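Probable oxidoreductase (Pseudomonas aeruginosa, PDB 4B7C) probably catalyses NADP-dependent oxidation or reduction of a substrate that remains undefined, as a member of the medium-chain dehydrogenase/reductase family. Local coordinates at residues I41-E46 and D104-E109; T136-L141 and G167-L172; Q15-L20 and A53-M58; D308-L313 and G330-K335; I238-R243 and V270-M275. One frame throughout, in Å; residues are numbered along the deposited sequence.

Contact 1. Residues I41-E46 and D104-E109; sequences ILVKNE and DYFIGE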
# COMPACT_ATOMS: atom_id res chain seq x y z
N ILE B 41 19.69 -26.76 22.98
CA ILE B 41 20.99 -26.22 23.36
C ILE B 41 20.89 -25.36 24.61
O ILE B 41 19.81 -24.86 24.96
CB ILE B 41 21.65 -25.42 22.23
CG1 ILE B 41 20.85 -24.15 21.92
CG2 ILE B 41 21.82 -26.30 20.98
CD1 ILE B 41 21.56 -23.25 20.91
N LEU B 42 22.02 -25.24 25.31
CA LEU B 42 22.17 -24.34 26.46
C LEU B 42 23.14 -23.25 26.06
O LEU B 42 24.30 -23.52 25.70
CB LEU B 42 22.68 -25.08 27.71
CG LEU B 42 23.25 -24.22 28.86
CD1 LEU B 42 22.21 -23.26 29.41
CD2 LEU B 42 23.85 -25.04 30.00
N VAL B 43 22.67 -22.01 26.13
CA VAL B 43 23.45 -20.85 25.71
C VAL B 43 23.64 -19.87 26.87
O VAL B 43 22.69 -19.55 27.60
CB VAL B 43 22.78 -20.08 24.56
CG1 VAL B 43 23.53 -18.78 24.28
CG2 VAL B 43 22.70 -20.92 23.29
N LYS B 44 24.89 -19.41 27.06
CA LYS B 44 25.17 -18.31 27.97
C LYS B 44 24.94 -17.02 27.22
O LYS B 44 25.65 -16.71 26.27
CB LYS B 44 26.61 -18.36 28.51
CG LYS B 44 26.98 -17.14 29.36
CD LYS B 44 26.22 -17.10 30.68
CE LYS B 44 26.23 -15.72 31.35
NZ LYS B 44 25.09 -14.83 30.95
N ASN B 45 23.92 -16.27 27.62
CA ASN B 45 23.58 -15.03 26.94
C ASN B 45 24.63 -13.95 27.25
O ASN B 45 24.98 -13.73 28.40
CB ASN B 45 22.18 -14.54 27.32
CG ASN B 45 21.08 -15.51 26.90
OD1 ASN B 45 21.32 -16.47 26.15
ND2 ASN B 45 19.85 -15.25 27.35
N GLU B 46 25.12 -13.29 26.21
CA GLU B 46 26.18 -12.29 26.37
C GLU B 46 25.71 -10.87 26.09
O GLU B 46 26.00 -9.95 26.85
CB GLU B 46 27.37 -12.62 25.47
CG GLU B 46 28.15 -13.87 25.92
CD GLU B 46 29.67 -13.80 25.81
OE1 GLU B 46 30.22 -12.82 25.20
OE2 GLU B 46 30.31 -14.74 26.38
N ASP B 104 19.79 -14.68 31.81
CA ASP B 104 21.22 -15.04 31.84
C ASP B 104 21.54 -16.17 30.87
O ASP B 104 22.58 -16.16 30.20
CB ASP B 104 21.66 -15.49 33.24
CG ASP B 104 21.80 -14.34 34.22
OD1 ASP B 104 22.39 -13.29 33.87
OD2 ASP B 104 21.30 -14.49 35.36
N TYR B 105 20.64 -17.15 30.83
CA TYR B 105 20.85 -18.37 30.05
C TYR B 105 19.62 -18.72 29.24
O TYR B 105 18.50 -18.58 29.73
CB TYR B 105 21.13 -19.56 30.97
CG TYR B 105 22.39 -19.47 31.78
CD1 TYR B 105 23.60 -19.94 31.28
CD2 TYR B 105 22.38 -18.92 33.06
CE1 TYR B 105 24.77 -19.87 32.02
CE2 TYR B 105 23.54 -18.83 33.81
CZ TYR B 105 24.73 -19.32 33.29
OH TYR B 105 25.88 -19.23 34.02
N PHE B 106 19.85 -19.19 28.01
CA PHE B 106 18.79 -19.74 27.18
C PHE B 106 18.93 -21.25 27.11
O PHE B 106 20.02 -21.77 26.83
CB PHE B 106 18.83 -19.18 25.75
CG PHE B 106 17.96 -19.95 24.79
CD1 PHE B 106 16.61 -19.64 24.64
CD2 PHE B 106 18.49 -21.00 24.03
CE1 PHE B 106 15.81 -20.34 23.76
CE2 PHE B 106 17.69 -21.71 23.15
CZ PHE B 106 16.34 -21.39 23.01
N ILE B 107 17.83 -21.95 27.38
CA ILE B 107 17.73 -23.38 27.17
C ILE B 107 16.52 -23.67 26.31
O ILE B 107 15.41 -23.28 26.65
CB ILE B 107 17.59 -24.19 28.46
CG1 ILE B 107 18.87 -24.11 29.30
CG2 ILE B 107 17.36 -25.66 28.16
CD1 ILE B 107 18.81 -24.99 30.55
N GLY B 108 16.74 -24.34 25.19
CA GLY B 108 15.64 -24.70 24.31
C GLY B 108 16.06 -25.13 22.91
O GLY B 108 17.26 -25.22 22.60
N GLU B 109 15.06 -25.34 22.07
CA GLU B 109 15.26 -25.63 20.67
C GLU B 109 15.78 -24.39 19.96
O GLU B 109 15.21 -23.32 20.09
CB GLU B 109 13.95 -26.08 20.02
CG GLU B 109 13.53 -27.50 20.43
CD GLU B 109 12.73 -27.55 21.73
OE1 GLU B 109 12.22 -26.53 22.23
OE2 GLU B 109 12.62 -28.65 22.27
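L42 and I107 face each other at a non-hydrogen-bonded position, and CD1 of L42 presses against CG1 of I107 at 3.4 Å, tighter than usual for two carbons. The same L42 methyl reaches CD1 of Y105 at 4.1 Å, so one branch of the leucine touches both neighbours. On the other face, V43 and F106 meet CB to CB, and CG1 of I41 approaches the edge of the F106 ring, 4.2 Å from CE2. The lack of a side chain at G108 makes room for F106 CZ, and its backbone angles suit only glycine. Four backbone bonds join the paired residues I41/G108 and V43/F106, including V43 N to F106 O at 2.8 Å (169°). Toward the polar end, K44 lays its chain across Y105: a bend at chi2 (67°) brings CD within 3.4 Å of CE1, and one at chi4 (90°) turns NZ to D104 O at 2.9 Å. That oxygen also accepts a fifth backbone bond, from N45 N at 2.9 Å, the two donors arriving from opposite faces of its carbonyl plane. NZ also bonds N45 O. N45 ND2 is held by the carbonyls of L100 and Q103, while its OD1 is buried without a partner; D104 makes a salt bridge to R9. Strand 41-49, paired antiparallel with 105-108 and 77-85, is part of the sheet of the GroES-like domain of medium-chain dehydrogenases.

Contact 2. Residues T136-L141 and G167-L172; sequences TAYFAL and GQIARL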
# COMPACT_ATOMS: atom_id res chain seq x y z
N THR B 136 17.26 -6.18 8.22
CA THR B 136 15.98 -5.52 7.92
C THR B 136 16.21 -4.41 6.89
O THR B 136 15.54 -4.34 5.87
CB THR B 136 15.32 -4.93 9.18
OG1 THR B 136 14.97 -5.98 10.06
CG2 THR B 136 14.02 -4.10 8.83
N ALA B 137 17.20 -3.55 7.16
CA ALA B 137 17.55 -2.46 6.25
C ALA B 137 17.90 -3.00 4.88
O ALA B 137 17.42 -2.52 3.86
CB ALA B 137 18.73 -1.64 6.81
N TYR B 138 18.76 -4.01 4.88
CA TYR B 138 19.29 -4.59 3.65
C TYR B 138 18.17 -5.15 2.76
O TYR B 138 18.04 -4.77 1.59
CB TYR B 138 20.27 -5.71 4.01
CG TYR B 138 21.00 -6.32 2.84
CD1 TYR B 138 22.21 -5.79 2.40
CD2 TYR B 138 20.50 -7.45 2.20
CE1 TYR B 138 22.88 -6.35 1.33
CE2 TYR B 138 21.17 -8.03 1.14
CZ TYR B 138 22.36 -7.47 0.71
OH TYR B 138 23.04 -8.04 -0.34
N PHE B 139 17.37 -6.05 3.32
CA PHE B 139 16.34 -6.72 2.52
C PHE B 139 15.14 -5.81 2.22
O PHE B 139 14.63 -5.81 1.11
CB PHE B 139 15.93 -8.05 3.13
CG PHE B 139 17.01 -9.09 3.03
CD1 PHE B 139 17.36 -9.61 1.81
CD2 PHE B 139 17.70 -9.51 4.16
CE1 PHE B 139 18.38 -10.54 1.70
CE2 PHE B 139 18.72 -10.43 4.05
CZ PHE B 139 19.06 -10.95 2.83
N ALA B 140 14.72 -5.03 3.20
CA ALA B 140 13.59 -4.11 3.02
C ALA B 140 13.89 -3.09 1.93
O ALA B 140 13.10 -2.90 1.00
CB ALA B 140 13.23 -3.43 4.32
N LEU B 141 15.07 -2.47 2.00
CA LEU B 141 15.45 -1.47 1.00
C LEU B 141 15.62 -2.09 -0.37
O LEU B 141 15.01 -1.66 -1.34
CB LEU B 141 16.74 -0.73 1.38
CG LEU B 141 17.18 0.34 0.36
CD1 LEU B 141 16.16 1.48 0.33
CD2 LEU B 141 18.57 0.88 0.65
N GLY B 167 19.91 4.05 4.95
CA GLY B 167 20.37 5.27 4.27
C GLY B 167 21.76 5.14 3.66
O GLY B 167 22.02 5.63 2.57
N GLN B 168 22.64 4.45 4.37
CA GLN B 168 24.00 4.23 3.88
C GLN B 168 24.02 3.28 2.70
O GLN B 168 24.75 3.49 1.72
CB GLN B 168 24.90 3.69 5.00
CG GLN B 168 25.13 4.69 6.13
CD GLN B 168 26.02 4.15 7.24
OE1 GLN B 168 27.23 4.10 7.09
NE2 GLN B 168 25.41 3.74 8.35
N ILE B 169 23.21 2.23 2.77
CA ILE B 169 23.07 1.32 1.63
C ILE B 169 22.57 2.09 0.40
O ILE B 169 23.08 1.93 -0.70
CB ILE B 169 22.13 0.14 1.93
CG1 ILE B 169 22.72 -0.74 3.04
CG2 ILE B 169 21.94 -0.71 0.68
CD1 ILE B 169 21.78 -1.83 3.52
N ALA B 170 21.55 2.92 0.62
CA ALA B 170 20.97 3.74 -0.45
C ALA B 170 22.02 4.65 -1.11
O ALA B 170 22.06 4.79 -2.33
CB ALA B 170 19.82 4.57 0.09
N ARG B 171 22.88 5.25 -0.28
CA ARG B 171 24.00 6.08 -0.78
C ARG B 171 24.90 5.26 -1.69
O ARG B 171 25.27 5.69 -2.77
CB ARG B 171 24.82 6.68 0.38
CG ARG B 171 26.10 7.40 -0.07
CD ARG B 171 26.89 8.04 1.08
NE ARG B 171 27.02 7.16 2.24
CZ ARG B 171 27.89 6.15 2.33
NH1 ARG B 171 28.74 5.88 1.34
NH2 ARG B 171 27.91 5.42 3.44
N LEU B 172 25.21 4.04 -1.25
CA LEU B 172 26.07 3.14 -2.02
C LEU B 172 25.47 2.74 -3.37
O LEU B 172 26.20 2.37 -4.29
CB LEU B 172 26.39 1.88 -1.23
CG LEU B 172 27.28 2.10 -0.00
CD1 LEU B 172 27.42 0.81 0.79
CD2 LEU B 172 28.63 2.63 -0.46
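I169 is the main projection between two helices of the Rossmann-type half of the enzyme, reaching from helix 161-172 toward A137, Y138 and L141 of helix 132-145. The axes of the two segments approach to 9.8 Å and cross at -51°, an angle consistent with ridges-into-grooves packing. The contact is wholly apolar, and its residue types fit that: branched chains project, while the small alanines leave room for the larger partner chains.

Contacts between side chains come first. L141 and I169 slide past each other in opposite directions, and CD2 of L141 lies 3.7 Å from CG2 of I169. The same leucine methyl reaches CB of A170 at 3.9 Å. CG of L141 stands anti to its backbone N (chi1 -180°), which sends CG toward the partner helix, from where CD2 makes the contact. Y138 and I169 cross at about a right angle, with ring atom CD1 4.1 Å from the isoleucine CD1. A137 adds a more distant touch from its CB.

Polar needs are met elsewhere. Y138 OH bonds E293, so the ring runs from the interface toward helix 287-299, whose W297 touches I169. L141 also packs on F223 of strand 219-224, in the parallel sheet.

Side chains also rest on the opposing backbone. CD2 of L141 rests against it 3.6 Å from A170 N. The extended I169 chain (chi2 173°) sets CD1 against the main chain of the other helix, 3.7 Å from Y138 CA.

Contact 3. Residues Q15-L20 and A53-M58; sequences QRPSGL and AMRGWM
R16 and R55 reach across from the two segments, and each grips a backbone carbonyl of the other segment side-on. R55 turns the NE edge of its guanidinium to G19 O, with NH2 at 2.6 Å (156°) and NE at 3.1 Å. The oxygen lies near the guanidinium plane, and NH2 meets it on a lone pair in the carbonyl plane. R16 does the same to M58 O, NH2 at 2.6 Å and NE at 2.8 Å, but here NH2 stands above the carbonyl plane while NE is only tilted from it. Arginine suits both places because NE and NH2, on one edge of its planar group, can share one carbonyl oxygen through bent bonds. Bends at chi2 and chi3 carry NE of R16 to M58 O.

P17 lies between the two grips. Its CG sits over one face of the R55 guanidinium, 3.4 Å from CZ and offset toward the rim, so the puckered proline ring and flat cation slide past each other. Its CD meets M58 CB at 4.2 Å. G19 takes positive phi (69°), easy for glycine, with its carbonyl set before R55.

R55 NH1 also bonds N59, and R16 NH2 bonds V68 O. Within the GroES-like N-terminal domain, these side-chain-to-carbonyl bonds pin the irregular loop between strands 7-13 and 26-32 to helix 53-58, whose M54 and M58 rest on L320 of helix 316-321.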
# COMPACT_ATOMS: atom_id res chain seq x y z
N GLN B 15 2.68 -7.82 33.68
CA GLN B 15 1.38 -7.27 33.28
C GLN B 15 1.49 -6.49 31.98
O GLN B 15 2.52 -5.86 31.70
CB GLN B 15 0.78 -6.38 34.38
CG GLN B 15 1.66 -5.22 34.81
CD GLN B 15 1.02 -4.33 35.89
OE1 GLN B 15 0.26 -4.79 36.76
NE2 GLN B 15 1.32 -3.04 35.82
N ARG B 16 0.41 -6.51 31.20
CA ARG B 16 0.37 -5.81 29.92
C ARG B 16 0.32 -4.32 30.22
O ARG B 16 -0.57 -3.87 30.94
CB ARG B 16 -0.86 -6.23 29.09
CG ARG B 16 -1.08 -7.74 29.12
CD ARG B 16 -1.43 -8.36 27.80
NE ARG B 16 -0.15 -8.61 27.19
CZ ARG B 16 0.39 -9.78 26.85
NH1 ARG B 16 -0.23 -10.95 27.00
NH2 ARG B 16 1.59 -9.73 26.30
N PRO B 17 1.27 -3.55 29.66
CA PRO B 17 1.30 -2.12 29.92
C PRO B 17 0.21 -1.34 29.20
O PRO B 17 -0.21 -1.70 28.09
CB PRO B 17 2.66 -1.69 29.38
CG PRO B 17 2.94 -2.64 28.28
CD PRO B 17 2.29 -3.94 28.68
N SER B 18 -0.25 -0.28 29.86
CA SER B 18 -1.02 0.79 29.25
C SER B 18 -0.06 1.89 28.95
O SER B 18 0.47 2.47 29.88
CB SER B 18 -2.01 1.32 30.29
OG SER B 18 -3.32 0.90 30.00
N GLY B 19 0.10 2.24 27.68
CA GLY B 19 1.03 3.27 27.29
C GLY B 19 2.47 2.83 27.48
O GLY B 19 2.86 1.75 27.03
N LEU B 20 3.25 3.67 28.16
CA LEU B 20 4.67 3.40 28.35
C LEU B 20 4.83 2.27 29.38
O LEU B 20 4.11 2.24 30.37
CB LEU B 20 5.42 4.66 28.84
CG LEU B 20 6.83 4.94 28.34
CD1 LEU B 20 6.90 5.16 26.84
CD2 LEU B 20 7.45 6.12 29.10
N ALA B 53 10.33 -2.86 18.63
CA ALA B 53 9.37 -3.95 18.39
C ALA B 53 8.97 -4.67 19.67
O ALA B 53 7.91 -5.29 19.73
CB ALA B 53 9.91 -4.94 17.36
N MET B 54 9.81 -4.56 20.70
CA MET B 54 9.51 -5.16 22.01
C MET B 54 8.19 -4.66 22.61
O MET B 54 7.48 -5.38 23.33
CB MET B 54 10.62 -4.87 23.01
CG MET B 54 11.82 -5.78 22.86
SD MET B 54 13.20 -5.32 23.89
CE MET B 54 13.97 -6.90 24.29
N ARG B 55 7.85 -3.42 22.29
CA ARG B 55 6.59 -2.83 22.75
C ARG B 55 5.37 -3.59 22.16
O ARG B 55 4.40 -3.95 22.87
CB ARG B 55 6.58 -1.33 22.43
CG ARG B 55 5.65 -0.49 23.31
CD ARG B 55 5.54 -0.81 24.75
NE ARG B 55 4.27 -0.34 25.29
CZ ARG B 55 3.10 -0.99 25.28
NH1 ARG B 55 2.98 -2.20 24.75
NH2 ARG B 55 2.03 -0.40 25.82
N GLY B 56 5.46 -3.92 20.88
CA GLY B 56 4.42 -4.72 20.23
C GLY B 56 4.33 -6.12 20.80
O GLY B 56 3.24 -6.68 20.93
N TRP B 57 5.48 -6.71 21.11
CA TRP B 57 5.53 -8.09 21.64
C TRP B 57 4.87 -8.20 22.97
O TRP B 57 4.44 -9.30 23.37
CB TRP B 57 6.96 -8.60 21.76
CG TRP B 57 7.76 -8.54 20.50
CD1 TRP B 57 7.28 -8.49 19.19
CD2 TRP B 57 9.22 -8.57 20.37
NE1 TRP B 57 8.31 -8.45 18.30
CE2 TRP B 57 9.50 -8.50 18.94
CE3 TRP B 57 10.28 -8.64 21.26
CZ2 TRP B 57 10.80 -8.49 18.44
CZ3 TRP B 57 11.58 -8.62 20.75
CH2 TRP B 57 11.84 -8.55 19.38
N MET B 58 4.82 -7.08 23.69
CA MET B 58 4.17 -7.03 25.00
C MET B 58 2.65 -6.88 24.93
O MET B 58 1.94 -7.23 25.88
CB MET B 58 4.75 -5.88 25.83
CG MET B 58 6.14 -6.18 26.38
SD MET B 58 6.78 -4.80 27.38
CE MET B 58 7.44 -3.72 26.12

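Contact 4. Residues D308-L313 and G330-K335; sequences DIVEGL and GKLVLK
V310 and D308 meet L332 and L334 on the close-packed face of this parallel strand pair. Both leucines have CG anti to the backbone N, and their methyls bend back over the partner strand: L334 CD1 comes to 3.4 Å from G312 O, and L332 CD1 to 3.6 Å from D308 OD2. V310 touches each with a different branch, CG2 to L332 and CG1 to L334. Beta-branched valine suits this extended chain, while the longer leucines bridge to the next layer. D308 lies beside L332, yet its OD2 makes a salt bridge to K322.

The other face is looser. I309 lies alongside V333, CG1 to CB at 4.2 Å. E311 and K335 run side by side, touching through their aliphatic carbons, CG to CD at 4.1 Å, while E311 OE1 and K335 NZ stay 5.5 Å apart; I309 and E311 are exposed. Five backbone bonds join the strands, ending with K335 O receiving G312 N at 2.8 Å, where glycine's positive phi turns the chain away.

Helix 316-321 links the two strands in a beta-alpha-beta unit and covers the leucine face through F316 and T319, while strand 41-49 borders 331-335 on the side away from 307-311.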
# COMPACT_ATOMS: atom_id res chain seq x y z
N ASP B 308 25.15 1.25 21.02
CA ASP B 308 25.09 1.84 22.35
C ASP B 308 24.96 0.72 23.37
O ASP B 308 23.87 0.15 23.54
CB ASP B 308 23.92 2.83 22.46
CG ASP B 308 23.85 3.53 23.81
OD1 ASP B 308 24.89 3.63 24.50
OD2 ASP B 308 22.73 3.98 24.18
N ILE B 309 26.06 0.41 24.05
CA ILE B 309 26.12 -0.73 24.96
C ILE B 309 25.94 -0.33 26.41
O ILE B 309 26.73 0.44 26.96
CB ILE B 309 27.44 -1.51 24.80
CG1 ILE B 309 27.49 -2.13 23.41
CG2 ILE B 309 27.54 -2.62 25.84
CD1 ILE B 309 28.89 -2.50 22.96
N VAL B 310 24.88 -0.84 27.02
CA VAL B 310 24.58 -0.62 28.43
C VAL B 310 24.78 -1.93 29.16
O VAL B 310 24.41 -2.99 28.66
CB VAL B 310 23.13 -0.14 28.67
CG1 VAL B 310 22.79 -0.16 30.16
CG2 VAL B 310 22.90 1.23 28.05
N GLU B 311 25.36 -1.85 30.36
CA GLU B 311 25.77 -3.05 31.08
C GLU B 311 24.81 -3.43 32.19
O GLU B 311 24.31 -2.57 32.92
CB GLU B 311 27.18 -2.89 31.65
CG GLU B 311 28.25 -2.76 30.56
CD GLU B 311 29.67 -2.90 31.09
OE1 GLU B 311 29.85 -3.76 31.97
OE2 GLU B 311 30.60 -2.20 30.63
N GLY B 312 24.54 -4.73 32.27
CA GLY B 312 23.79 -5.30 33.37
C GLY B 312 22.36 -5.70 33.04
O GLY B 312 21.50 -4.84 32.80
N LEU B 313 22.11 -7.00 33.06
CA LEU B 313 20.78 -7.57 32.83
C LEU B 313 19.72 -6.90 33.70
O LEU B 313 18.61 -6.59 33.25
CB LEU B 313 20.79 -9.07 33.12
CG LEU B 313 19.44 -9.76 33.00
CD1 LEU B 313 19.00 -9.77 31.53
CD2 LEU B 313 19.48 -11.17 33.55
N GLY B 330 22.55 5.26 18.70
CA GLY B 330 22.85 4.06 17.97
C GLY B 330 22.11 2.86 18.52
O GLY B 330 21.39 2.97 19.52
N LYS B 331 22.34 1.72 17.89
CA LYS B 331 21.61 0.49 18.21
C LYS B 331 21.80 0.10 19.67
O LYS B 331 22.92 -0.07 20.14
CB LYS B 331 22.07 -0.65 17.29
CG LYS B 331 21.76 -2.05 17.81
CD LYS B 331 20.31 -2.38 17.63
CE LYS B 331 19.92 -3.64 18.35
NZ LYS B 331 18.73 -3.39 19.19
N LEU B 332 20.69 -0.01 20.39
CA LEU B 332 20.74 -0.26 21.82
C LEU B 332 20.98 -1.73 22.11
O LEU B 332 20.19 -2.60 21.73
CB LEU B 332 19.46 0.22 22.52
CG LEU B 332 19.50 0.27 24.04
CD1 LEU B 332 20.68 1.06 24.58
CD2 LEU B 332 18.20 0.92 24.51
N VAL B 333 22.06 -1.98 22.85
CA VAL B 333 22.46 -3.34 23.21
C VAL B 333 22.70 -3.46 24.71
O VAL B 333 23.35 -2.60 25.32
CB VAL B 333 23.76 -3.75 22.49
CG1 VAL B 333 24.27 -5.08 23.03
CG2 VAL B 333 23.49 -3.83 20.99
N LEU B 334 22.13 -4.50 25.30
CA LEU B 334 22.29 -4.77 26.73
C LEU B 334 23.30 -5.88 26.95
O LEU B 334 23.07 -7.02 26.54
CB LEU B 334 20.94 -5.14 27.37
CG LEU B 334 20.92 -5.29 28.90
CD1 LEU B 334 21.14 -3.93 29.56
CD2 LEU B 334 19.62 -5.90 29.40
N LYS B 335 24.42 -5.55 27.57
CA LYS B 335 25.42 -6.55 27.93
C LYS B 335 24.96 -7.26 29.18
O LYS B 335 24.71 -6.62 30.20
CB LYS B 335 26.80 -5.93 28.17
CG LYS B 335 27.90 -6.97 28.36
CD LYS B 335 29.23 -6.34 28.76
CE LYS B 335 30.40 -7.28 28.53
NZ LYS B 335 30.30 -8.52 29.35

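Contact 5. Residues I238-R243 and V270-M275; sequences IAFKAR and VNRARM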
# COMPACT_ATOMS: atom_id res chain seq x y z
N ILE B 238 5.46 11.91 -2.64
CA ILE B 238 5.97 10.76 -3.38
C ILE B 238 5.86 10.99 -4.88
O ILE B 238 4.96 11.68 -5.36
CB ILE B 238 5.29 9.42 -2.99
CG1 ILE B 238 3.79 9.44 -3.22
CG2 ILE B 238 5.55 9.07 -1.53
CD1 ILE B 238 3.13 8.09 -3.07
N ALA B 239 6.81 10.41 -5.61
CA ALA B 239 6.83 10.49 -7.06
C ALA B 239 5.99 9.39 -7.70
O ALA B 239 5.59 8.43 -7.05
CB ALA B 239 8.26 10.36 -7.56
N PHE B 240 5.78 9.55 -9.00
CA PHE B 240 5.21 8.52 -9.85
C PHE B 240 5.97 7.19 -9.67
O PHE B 240 7.20 7.17 -9.73
CB PHE B 240 5.26 8.99 -11.31
CG PHE B 240 4.79 7.97 -12.31
CD1 PHE B 240 3.47 7.50 -12.30
CD2 PHE B 240 5.65 7.50 -13.30
CE1 PHE B 240 3.04 6.57 -13.23
CE2 PHE B 240 5.22 6.57 -14.24
CZ PHE B 240 3.91 6.11 -14.21
N LYS B 241 5.22 6.11 -9.43
CA LYS B 241 5.78 4.75 -9.25
C LYS B 241 6.68 4.62 -8.01
O LYS B 241 7.59 3.78 -7.97
CB LYS B 241 6.50 4.25 -10.52
CG LYS B 241 5.53 3.90 -11.64
CD LYS B 241 6.01 3.27 -12.92
CE LYS B 241 4.98 2.34 -13.57
NZ LYS B 241 4.69 1.06 -12.87
N ALA B 242 6.42 5.44 -7.00
CA ALA B 242 7.15 5.37 -5.75
C ALA B 242 6.92 4.04 -5.06
O ALA B 242 5.87 3.40 -5.24
CB ALA B 242 6.71 6.49 -4.83
N ARG B 243 7.89 3.64 -4.25
CA ARG B 243 7.76 2.47 -3.39
C ARG B 243 7.91 2.89 -1.95
O ARG B 243 8.89 3.54 -1.58
CB ARG B 243 8.81 1.42 -3.72
CG ARG B 243 8.56 0.69 -5.03
CD ARG B 243 9.06 1.49 -6.23
NE ARG B 243 10.48 1.57 -6.33
CZ ARG B 243 11.17 2.58 -6.85
NH1 ARG B 243 10.61 3.71 -7.32
NH2 ARG B 243 12.46 2.44 -6.89
N VAL B 270 -3.04 8.37 -7.06
CA VAL B 270 -2.62 9.51 -7.90
C VAL B 270 -1.26 9.28 -8.55
O VAL B 270 -1.05 9.52 -9.74
CB VAL B 270 -2.59 10.80 -7.07
CG1 VAL B 270 -2.13 11.97 -7.92
CG2 VAL B 270 -3.97 11.06 -6.49
N ASN B 271 -0.33 8.74 -7.76
CA ASN B 271 1.03 8.46 -8.21
C ASN B 271 1.30 7.02 -8.64
O ASN B 271 2.42 6.65 -9.01
CB ASN B 271 2.00 8.86 -7.10
CG ASN B 271 1.97 10.35 -6.84
OD1 ASN B 271 2.37 11.12 -7.71
ND2 ASN B 271 1.47 10.76 -5.68
N ARG B 272 0.24 6.21 -8.63
CA ARG B 272 0.33 4.79 -9.03
C ARG B 272 1.55 4.13 -8.39
O ARG B 272 2.42 3.54 -9.03
CB ARG B 272 0.33 4.65 -10.55
CG ARG B 272 -0.97 5.12 -11.16
CD ARG B 272 -0.95 6.61 -11.49
NE ARG B 272 -0.48 6.85 -12.85
CZ ARG B 272 -0.30 8.06 -13.38
NH1 ARG B 272 -0.55 9.15 -12.67
NH2 ARG B 272 0.12 8.17 -14.63
N ALA B 273 1.57 4.27 -7.08
CA ALA B 273 2.67 3.88 -6.23
C ALA B 273 2.30 2.67 -5.40
O ALA B 273 1.12 2.30 -5.31
CB ALA B 273 3.00 5.03 -5.28
N ARG B 274 3.30 2.09 -4.75
CA ARG B 274 3.16 0.85 -4.01
C ARG B 274 3.58 1.03 -2.56
O ARG B 274 4.62 1.63 -2.26
CB ARG B 274 4.02 -0.24 -4.67
CG ARG B 274 4.07 -1.56 -3.94
CD ARG B 274 5.09 -2.49 -4.56
NE ARG B 274 4.82 -2.73 -5.97
CZ ARG B 274 5.69 -2.58 -6.97
NH1 ARG B 274 6.95 -2.21 -6.75
NH2 ARG B 274 5.30 -2.83 -8.22
N MET B 275 2.76 0.50 -1.66
CA MET B 275 3.07 0.46 -0.24
C MET B 275 3.06 -0.99 0.20
O MET B 275 2.05 -1.69 0.08
CB MET B 275 2.07 1.27 0.59
CG MET B 275 2.36 1.28 2.09
SD MET B 275 1.15 2.18 3.07
CE MET B 275 1.78 3.81 2.77
O HOH W 1 3.12 13.44 -4.82
O HOH W 2 2.37 1.97 -11.45
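F240 brings the CE1 corner of its ring over one face of the R272 guanidinium, 3.2 Å above the plane and offset toward the rim. The planes stand 63° apart, and R272 NE, 3.6 Å from CE1, lies at the edge of the ring. K241 CG covers one face of the same ring over its centre, while V270 O, bonded to R272 NH1, lies at the edge of the guanidinium. R243 and R274 cross obliquely: CG of R243 is 3.7 Å from NH1 of R274, and their guanidinium planes lie 73° apart.

In the main chain, K241 N gives a nearly straight bond to N271 O (2.9 Å, 170°) at the type II turn 239-242, where positive phi at K241 lets the chain turn. R274 N bonds A242 O at 2.9 Å, opening the parallel pairing of strands 242-246 and 274-277, the last two of the Rossmann sheet, in a beta-alpha-beta unit with helix 267-270. R272 has positive phi in a Schellman motif closing that helix. The small CB of A273 fits against I238 CD1 at 3.8 Å. A water joins K241 NZ to R272 O.

R243 pairs with E151 in its own chain, whereas R272 and R274 form salt bridges with D282 and E276 of the second subunit. R274 also lies close to its counterpart there, and pairing with E276 would probably ease that like-charge repulsion where the sheet runs on.

From the N terminus, 15-20 opens contact 3 and 41-46 opens contact 1 before 53-58 closes the former and 104-109 the latter, so these two cross, both inside the N-terminal oxidoreductase range. The others follow in series: contact 2 brings together helices 132-145 and 161-172, with strand 152-155 between them in the chain, contact 5 joins the last two strands of the parallel Rossmann sheet, and contact 4 ends the chain. Contact 4 brings the C-terminal strand back to the N-terminal domain, since 331-335 neighbours 41-49 and D104 of contact 1 packs on L313. Contacts 1 and 5, their centres about 45 Å apart, lie on opposite sides of the chain's centre, the latter at the subunit interface.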